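Local coordinates for protein glycoside hydrolase family 81 (Clostridium thermocellum, PDB 6FOP) that probably hydrolyses beta-1,3-glucans such as laminarin, acting as a family 81 glucanase of the cellulosome, at residues N655-T667 / Y673-V685. Sequence-based numbering, arbitrary orientation.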
ATOM      1  N   ASN A 655       7.766  -4.323 -28.688  1.00 14.69           N
ATOM      2  CA  ASN A 655       8.942  -4.823 -27.978  1.00 15.17           C
ATOM      3  C   ASN A 655       8.690  -6.213 -27.385  1.00 14.68           C
ATOM      4  O   ASN A 655       9.555  -7.093 -27.466  1.00 16.17           O
ATOM      5  CB  ASN A 655       9.435  -3.849 -26.924  1.00 15.59           C
ATOM      6  CG  ASN A 655      10.493  -2.905 -27.477  1.00 15.45           C
ATOM      7  OD1 ASN A 655      11.588  -3.337 -27.847  1.00 17.64           O
ATOM      8  ND2 ASN A 655      10.163  -1.624 -27.560  1.00 16.14           N
ATOM      9  N   LEU A 656       7.523  -6.440 -26.776  1.00 15.39           N
ATOM     10  CA  LEU A 656       7.252  -7.789 -26.262  1.00 15.40           C
ATOM     11  C   LEU A 656       7.183  -8.832 -27.383  1.00 14.81           C
ATOM     12  O   LEU A 656       7.622  -9.959 -27.231  1.00 16.36           O
ATOM     13  CB  LEU A 656       5.991  -7.820 -25.390  1.00 16.17           C
ATOM     14  CG  LEU A 656       6.101  -7.016 -24.087  1.00 16.45           C
ATOM     15  CD1 LEU A 656       4.741  -6.900 -23.423  1.00 17.06           C
ATOM     16  CD2 LEU A 656       7.115  -7.619 -23.149  1.00 19.52           C
ATOM     17  N   ASP A 657       6.684  -8.396 -28.543  1.00 15.29           N
ATOM     18  CA  ASP A 657       6.647  -9.226 -29.752  1.00 17.40           C
ATOM     19  C   ASP A 657       8.050  -9.727 -30.159  1.00 16.86           C
ATOM     20  O   ASP A 657       8.211 -10.885 -30.554  1.00 20.52           O
ATOM     21  CB  ASP A 657       5.977  -8.428 -30.885  1.00 17.35           C
ATOM     22  CG  ASP A 657       5.674  -9.268 -32.117  1.00 19.24           C
ATOM     23  OD1 ASP A 657       5.292 -10.463 -32.027  1.00 19.80           O
ATOM     24  OD2 ASP A 657       5.806  -8.714 -33.213  1.00 21.45           O
ATOM     25  N   SER A 658       9.058  -8.859 -29.991  1.00 16.61           N
ATOM     26  CA  SER A 658      10.426  -9.171 -30.322  0.65 17.66           C
ATOM     27  C   SER A 658      11.192  -9.878 -29.196  1.00 17.30           C
ATOM     28  O   SER A 658      11.906 -10.870 -29.430  1.00 19.08           O
ATOM     29  CB  SER A 658      11.128  -7.852 -30.651  0.65 19.79           C
ATOM     30  OG  SER A 658      12.463  -8.090 -30.941  0.65 20.85           O
ATOM     31  N   LEU A 659      11.073  -9.332 -27.993  1.00 16.79           N
ATOM     32  CA  LEU A 659      11.861  -9.778 -26.823  1.00 17.86           C
ATOM     33  C   LEU A 659      11.337 -11.049 -26.195  1.00 16.15           C
ATOM     34  O   LEU A 659      12.113 -11.839 -25.633  1.00 17.55           O
ATOM     35  CB  LEU A 659      11.864  -8.688 -25.755  1.00 17.82           C
ATOM     36  CG  LEU A 659      12.464  -7.311 -26.096  1.00 19.25           C
ATOM     37  CD1 LEU A 659      12.033  -6.270 -25.047  1.00 19.32           C
ATOM     38  CD2 LEU A 659      13.967  -7.348 -26.122  1.00 20.89           C
ATOM     39  N   GLY A 660      10.028 -11.255 -26.262  1.00 16.61           N
ATOM     40  CA  GLY A 660       9.367 -12.299 -25.486  1.00 16.81           C
ATOM     41  C   GLY A 660       8.776 -11.777 -24.192  1.00 15.70           C
ATOM     42  O   GLY A 660       8.728 -10.582 -23.947  1.00 17.03           O
ATOM     43  N   LEU A 661       8.272 -12.713 -23.405  1.00 16.62           N
ATOM     44  CA  LEU A 661       7.604 -12.416 -22.164  1.00 15.68           C
ATOM     45  C   LEU A 661       8.609 -12.275 -21.021  1.00 15.58           C
ATOM     46  O   LEU A 661       9.681 -12.899 -21.037  1.00 16.24           O
ATOM     47  CB  LEU A 661       6.609 -13.534 -21.852  1.00 15.39           C
ATOM     48  CG  LEU A 661       5.560 -13.850 -22.936  1.00 17.42           C
ATOM     49  CD1 LEU A 661       4.562 -14.877 -22.427  1.00 17.88           C
ATOM     50  CD2 LEU A 661       4.839 -12.566 -23.355  1.00 18.24           C
ATOM     51  N   PRO A 662       8.255 -11.516 -19.985  1.00 14.75           N
ATOM     52  CA  PRO A 662       9.179 -11.418 -18.852  1.00 15.36           C
ATOM     53  C   PRO A 662       9.450 -12.788 -18.206  1.00 15.12           C
ATOM     54  O   PRO A 662       8.536 -13.569 -17.995  1.00 16.59           O
ATOM     55  CB  PRO A 662       8.470 -10.485 -17.872  1.00 16.16           C
ATOM     56  CG  PRO A 662       7.028 -10.574 -18.256  1.00 15.42           C
ATOM     57  CD  PRO A 662       7.034 -10.723 -19.769  1.00 14.74           C
ATOM     58  N   ASP A 663      10.690 -13.013 -17.842  1.00 14.50           N
ATOM     59  CA  ASP A 663      11.135 -14.282 -17.275  1.00 15.22           C
ATOM     60  C   ASP A 663      11.558 -14.018 -15.833  1.00 16.36           C
ATOM     61  O   ASP A 663      12.597 -13.405 -15.581  1.00 18.95           O
ATOM     62  CB  ASP A 663      12.301 -14.836 -18.087  1.00 15.82           C
ATOM     63  CG  ASP A 663      12.676 -16.263 -17.708  1.00 16.86           C
ATOM     64  OD1 ASP A 663      12.448 -16.645 -16.544  1.00 19.54           O
ATOM     65  OD2 ASP A 663      13.210 -16.993 -18.571  1.00 18.69           O
ATOM     66  N   PHE A 664      10.737 -14.489 -14.904  1.00 17.12           N
ATOM     67  CA  PHE A 664      10.944 -14.267 -13.477  1.00 18.65           C
ATOM     68  C   PHE A 664      11.817 -15.321 -12.809  1.00 17.91           C
ATOM     69  O   PHE A 664      11.983 -15.307 -11.601  1.00 20.76           O
ATOM     70  CB  PHE A 664       9.582 -14.182 -12.804  1.00 21.97           C
ATOM     71  CG  PHE A 664       8.791 -13.010 -13.271  1.00 25.12           C
ATOM     72  CD1 PHE A 664       9.052 -11.745 -12.760  1.00 29.65           C
ATOM     73  CD2 PHE A 664       7.890 -13.136 -14.321  1.00 24.46           C
ATOM     74  CE1 PHE A 664       8.345 -10.638 -13.208  1.00 33.18           C
ATOM     75  CE2 PHE A 664       7.206 -12.044 -14.763  1.00 24.65           C
ATOM     76  CZ  PHE A 664       7.429 -10.804 -14.214  1.00 27.85           C
ATOM     77  N   SER A 665      12.396 -16.236 -13.584  1.00 16.81           N
ATOM     78  CA  SER A 665      13.216 -17.300 -13.021  1.00 17.37           C
ATOM     79  C   SER A 665      14.708 -16.937 -12.963  1.00 16.71           C
ATOM     80  O   SER A 665      15.526 -17.777 -12.571  1.00 18.35           O
ATOM     81  CB  SER A 665      13.025 -18.591 -13.806  1.00 19.10           C
ATOM     82  OG  SER A 665      13.635 -18.519 -15.066  1.00 22.21           O
ATOM     83  N   VAL A 666      15.047 -15.726 -13.386  1.00 17.21           N
ATOM     84  CA  VAL A 666      16.435 -15.255 -13.450  1.00 17.86           C
ATOM     85  C   VAL A 666      16.532 -13.899 -12.782  1.00 18.72           C
ATOM     86  O   VAL A 666      15.761 -12.990 -13.120  1.00 22.09           O
ATOM     87  CB  VAL A 666      16.900 -15.058 -14.909  1.00 20.96           C
ATOM     88  CG1 VAL A 666      18.380 -14.654 -14.982  1.00 20.41           C
ATOM     89  CG2 VAL A 666      16.670 -16.288 -15.718  1.00 24.24           C
ATOM     90  N   THR A 667      17.526 -13.728 -11.911  1.00 16.74           N
ATOM     91  CA  THR A 667      17.802 -12.437 -11.297  1.00 17.10           C
ATOM     92  C   THR A 667      19.203 -11.950 -11.647  1.00 16.00           C
ATOM     93  O   THR A 667      19.982 -12.677 -12.268  1.00 17.29           O
ATOM     94  CB  THR A 667      17.561 -12.484  -9.787  1.00 18.72           C
ATOM     95  OG1 THR A 667      18.361 -13.521  -9.212  1.00 21.07           O
ATOM     96  CG2 THR A 667      16.081 -12.764  -9.494  1.00 20.89           C
ATOM     97  N   TYR A 673      17.241  -3.806 -14.374  1.00 14.01           N
ATOM     98  CA  TYR A 673      17.357  -4.852 -15.369  1.00 14.25           C
ATOM     99  C   TYR A 673      15.991  -5.470 -15.615  1.00 13.63           C
ATOM    100  O   TYR A 673      15.059  -5.262 -14.840  1.00 14.25           O
ATOM    101  CB  TYR A 673      18.345  -5.940 -14.952  1.00 13.90           C
ATOM    102  CG  TYR A 673      17.875  -6.817 -13.799  1.00 15.05           C
ATOM    103  CD1 TYR A 673      18.039  -6.415 -12.472  1.00 14.72           C
ATOM    104  CD2 TYR A 673      17.324  -8.061 -14.046  1.00 15.24           C
ATOM    105  CE1 TYR A 673      17.623  -7.238 -11.422  1.00 15.87           C
ATOM    106  CE2 TYR A 673      16.915  -8.890 -13.023  1.00 15.55           C
ATOM    107  CZ  TYR A 673      17.086  -8.493 -11.711  1.00 14.48           C
ATOM    108  OH  TYR A 673      16.698  -9.373 -10.726  1.00 17.07           O
ATOM    109  N   SER A 674      15.895  -6.230 -16.698  1.00 13.66           N
ATOM    110  CA  SER A 674      14.798  -7.190 -16.901  1.00 14.25           C
ATOM    111  C   SER A 674      15.256  -8.267 -17.875  1.00 15.20           C
ATOM    112  O   SER A 674      16.114  -8.011 -18.753  1.00 15.88           O
ATOM    113  CB  SER A 674      13.486  -6.541 -17.366  1.00 15.58           C
ATOM    114  OG  SER A 674      12.889  -5.768 -16.336  1.00 17.77           O
ATOM    115  N   VAL A 675      14.671  -9.446 -17.743  1.00 14.14           N
ATOM    116  CA  VAL A 675      14.946 -10.568 -18.621  1.00 15.11           C
ATOM    117  C   VAL A 675      13.665 -10.982 -19.303  1.00 14.27           C
ATOM    118  O   VAL A 675      12.598 -11.039 -18.680  1.00 15.88           O
ATOM    119  CB  VAL A 675      15.540 -11.772 -17.865  1.00 16.26           C
ATOM    120  CG1 VAL A 675      15.935 -12.896 -18.824  1.00 18.02           C
ATOM    121  CG2 VAL A 675      16.751 -11.320 -17.037  1.00 16.84           C
ATOM    122  N   PHE A 676      13.778 -11.242 -20.601  1.00 14.43           N
ATOM    123  CA  PHE A 676      12.667 -11.630 -21.459  1.00 15.39           C
ATOM    124  C   PHE A 676      12.985 -12.982 -22.097  1.00 16.20           C
ATOM    125  O   PHE A 676      14.162 -13.321 -22.291  1.00 17.74           O
ATOM    126  CB  PHE A 676      12.451 -10.565 -22.543  1.00 15.25           C
ATOM    127  CG  PHE A 676      12.211  -9.183 -22.007  1.00 14.55           C
ATOM    128  CD1 PHE A 676      13.268  -8.363 -21.631  1.00 14.71           C
ATOM    129  CD2 PHE A 676      10.917  -8.713 -21.826  1.00 15.65           C
ATOM    130  CE1 PHE A 676      13.038  -7.103 -21.107  1.00 15.18           C
ATOM    131  CE2 PHE A 676      10.684  -7.454 -21.295  1.00 15.72           C
ATOM    132  CZ  PHE A 676      11.746  -6.648 -20.939  1.00 16.06           C
ATOM    133  N   ASN A 677      11.939 -13.744 -22.437  1.00 15.73           N
ATOM    134  CA  ASN A 677      12.100 -15.100 -22.951  1.00 16.77           C
ATOM    135  C   ASN A 677      11.109 -15.300 -24.085  1.00 17.42           C
ATOM    136  O   ASN A 677       9.895 -15.255 -23.854  1.00 17.97           O
ATOM    137  CB  ASN A 677      11.851 -16.092 -21.817  1.00 18.27           C
ATOM    138  CG  ASN A 677      12.151 -17.519 -22.187  1.00 19.35           C
ATOM    139  OD1 ASN A 677      11.985 -17.925 -23.327  1.00 21.98           O
ATOM    140  ND2 ASN A 677      12.560 -18.307 -21.194  1.00 21.89           N
ATOM    141  N   LYS A 678      11.630 -15.475 -25.300  0.57 17.74           N
ATOM    142  CA  LYS A 678      10.820 -15.761 -26.491  0.57 19.32           C
ATOM    143  C   LYS A 678      11.180 -17.155 -26.950  0.57 21.71           C
ATOM    144  O   LYS A 678      12.296 -17.384 -27.399  0.57 21.19           O
ATOM    145  CB  LYS A 678      11.093 -14.736 -27.604  0.57 19.07           C
ATOM    146  CG  LYS A 678      10.113 -14.845 -28.767  0.57 19.90           C
ATOM    147  CD  LYS A 678      10.433 -13.842 -29.849  0.57 20.64           C
ATOM    148  CE  LYS A 678       9.555 -14.047 -31.074  0.57 20.93           C
ATOM    149  NZ  LYS A 678       8.117 -13.741 -30.818  0.57 20.55           N
ATOM    150  N   ASN A 679      10.254 -18.100 -26.776  1.00 23.65           N
ATOM    151  CA  ASN A 679      10.465 -19.475 -27.208  1.00 27.16           C
ATOM    152  C   ASN A 679      11.805 -20.041 -26.756  1.00 26.21           C
ATOM    153  O   ASN A 679      12.553 -20.633 -27.545  1.00 28.15           O
ATOM    154  CB  ASN A 679      10.324 -19.563 -28.732  1.00 30.34           C
ATOM    155  CG  ASN A 679       8.966 -19.090 -29.213  1.00 38.68           C
ATOM    156  OD1 ASN A 679       7.930 -19.350 -28.576  1.00 42.75           O
ATOM    157  ND2 ASN A 679       8.956 -18.383 -30.329  1.00 43.02           N
ATOM    158  N   ASN A 680      12.087 -19.814 -25.475  1.00 23.83           N
ATOM    159  CA  ASN A 680      13.299 -20.299 -24.805  1.00 23.83           C
ATOM    160  C   ASN A 680      14.610 -19.601 -25.168  1.00 22.90           C
ATOM    161  O   ASN A 680      15.679 -20.085 -24.788  1.00 29.36           O
ATOM    162  CB  ASN A 680      13.438 -21.828 -24.936  1.00 25.77           C
ATOM    163  CG  ASN A 680      12.213 -22.552 -24.424  1.00 28.90           C
ATOM    164  OD1 ASN A 680      11.801 -22.344 -23.288  1.00 33.14           O
ATOM    165  ND2 ASN A 680      11.643 -23.419 -25.239  1.00 33.77           N
ATOM    166  N   ILE A 681      14.530 -18.465 -25.860  1.00 20.03           N
ATOM    167  CA  ILE A 681      15.691 -17.603 -26.115  1.00 20.39           C
ATOM    168  C   ILE A 681      15.567 -16.387 -25.197  1.00 19.27           C
ATOM    169  O   ILE A 681      14.589 -15.638 -25.315  1.00 18.35           O
ATOM    170  CB  ILE A 681      15.724 -17.109 -27.584  1.00 22.89           C
ATOM    171  CG1 ILE A 681      15.653 -18.276 -28.591  1.00 27.63           C
ATOM    172  CG2 ILE A 681      16.949 -16.234 -27.788  1.00 25.57           C
ATOM    173  CD1 ILE A 681      16.709 -19.313 -28.395  1.00 30.11           C
ATOM    174  N   ARG A 682      16.543 -16.179 -24.315  1.00 18.44           N
ATOM    175  CA  ARG A 682      16.510 -15.052 -23.387  1.00 17.90           C
ATOM    176  C   ARG A 682      17.172 -13.812 -23.955  1.00 16.58           C
ATOM    177  O   ARG A 682      18.212 -13.898 -24.611  1.00 17.61           O
ATOM    178  CB  ARG A 682      17.167 -15.416 -22.055  1.00 18.61           C
ATOM    179  CG  ARG A 682      16.286 -16.290 -21.205  1.00 19.72           C
ATOM    180  CD  ARG A 682      16.948 -16.656 -19.895  1.00 19.77           C
ATOM    181  NE  ARG A 682      15.985 -17.417 -19.110  1.00 21.38           N
ATOM    182  CZ  ARG A 682      16.273 -18.271 -18.142  1.00 21.66           C
ATOM    183  NH1 ARG A 682      17.534 -18.518 -17.785  1.00 22.00           N
ATOM    184  NH2 ARG A 682      15.263 -18.895 -17.537  1.00 22.87           N
ATOM    185  N   THR A 683      16.552 -12.666 -23.699  1.00 14.94           N
ATOM    186  CA  THR A 683      17.156 -11.365 -23.943  1.00 15.82           C
ATOM    187  C   THR A 683      17.269 -10.647 -22.597  1.00 15.44           C
ATOM    188  O   THR A 683      16.312 -10.608 -21.795  1.00 17.50           O
ATOM    189  CB  THR A 683      16.372 -10.523 -24.970  1.00 17.01           C
ATOM    190  OG1 THR A 683      16.354 -11.217 -26.219  1.00 18.36           O
ATOM    191  CG2 THR A 683      17.017  -9.174 -25.162  1.00 17.99           C
ATOM    192  N   TYR A 684      18.444 -10.098 -22.355  1.00 15.12           N
ATOM    193  CA  TYR A 684      18.800  -9.475 -21.096  1.00 15.13           C
ATOM    194  C   TYR A 684      18.939  -7.981 -21.332  1.00 15.17           C
ATOM    195  O   TYR A 684      19.642  -7.568 -22.274  1.00 16.14           O
ATOM    196  CB  TYR A 684      20.127 -10.058 -20.630  1.00 15.57           C
ATOM    197  CG  TYR A 684      20.161 -11.562 -20.519  1.00 15.80           C
ATOM    198  CD1 TYR A 684      20.379 -12.360 -21.623  1.00 16.88           C
ATOM    199  CD2 TYR A 684      19.992 -12.192 -19.289  1.00 16.58           C
ATOM    200  CE1 TYR A 684      20.412 -13.731 -21.541  1.00 18.15           C
ATOM    201  CE2 TYR A 684      20.028 -13.577 -19.191  1.00 16.84           C
ATOM    202  CZ  TYR A 684      20.230 -14.342 -20.319  1.00 17.64           C
ATOM    203  OH  TYR A 684      20.287 -15.706 -20.245  1.00 20.62           O
ATOM    204  N   VAL A 685      18.288  -7.169 -20.516  1.00 15.09           N
ATOM    205  CA  VAL A 685      18.314  -5.723 -20.654  1.00 14.98           C
ATOM    206  C   VAL A 685      18.773  -5.132 -19.335  1.00 14.20           C
ATOM    207  O   VAL A 685      18.240  -5.491 -18.276  1.00 15.66           O
ATOM    208  CB  VAL A 685      16.946  -5.140 -21.019  1.00 15.75           C
ATOM    209  CG1 VAL A 685      17.046  -3.636 -21.253  1.00 16.39           C
ATOM    210  CG2 VAL A 685      16.370  -5.886 -22.235  1.00 16.09           C
TER
HETATM  211  O   HOH W   1       7.098 -12.637 -28.173  1.00 20.44           O
HETATM  212  O   HOH W   2      14.419 -13.046 -26.296  1.00 17.64           O
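Tyr673 brings its hydroxyl against CA and CB of Thr667 (OH to CA 3.3 Å), while the same hydroxyl is hydrogen-bonded to Ser239. Val675 O accepts from Asp663 N (2.9 Å), and Val675 CG2 packs against Val666 CG1. Phe676 packs against the C-terminal end of helix 646-659: Leu659 CD1 stands over the centre of its ring in a CH-pi contact, 3.9 Å from the centroid and practically on the normal, and Gly660 O sits at the ring edge. Asn677 forms the antiparallel hydrogen-bonded pair with Leu661, so that strand 661-662 is an outer strand of the C-terminal sheet, alongside strand 673-678. Its side chain, CG trans to the backbone N (chi1 -173°), holds ND2 3.0 Å from Asp663 OD2, which lies in its amide plane. Lys678 runs beside Gly660, whose positive phi ends the helix, and in one of its two conformers gives NZ to Asp657 O (2.9 Å) and to water 1, which donates to Leu656 O. Arg682 makes a side-on salt bridge to Asp663, NE and NH2 both reaching OD2 (NE to OD2 2.9 Å); the carboxylate and guanidinium planes stand 68° apart, NE coming from above the carboxylate, and NH1 is salt-bridged to Asp700. Thr683 places CG2 against Leu659 CD2 (3.7 Å); its OG1, hydrogen-bonded to Thr715, also donates to water 2, which donates to Leu659 O and Ile681 O. Asp663 thus divides its carboxylate: OD1 accepts from Ser665 N, making an Asx turn, and also from Ser665 OG, while OD2 takes three N-H groups, which should favour its ionised form.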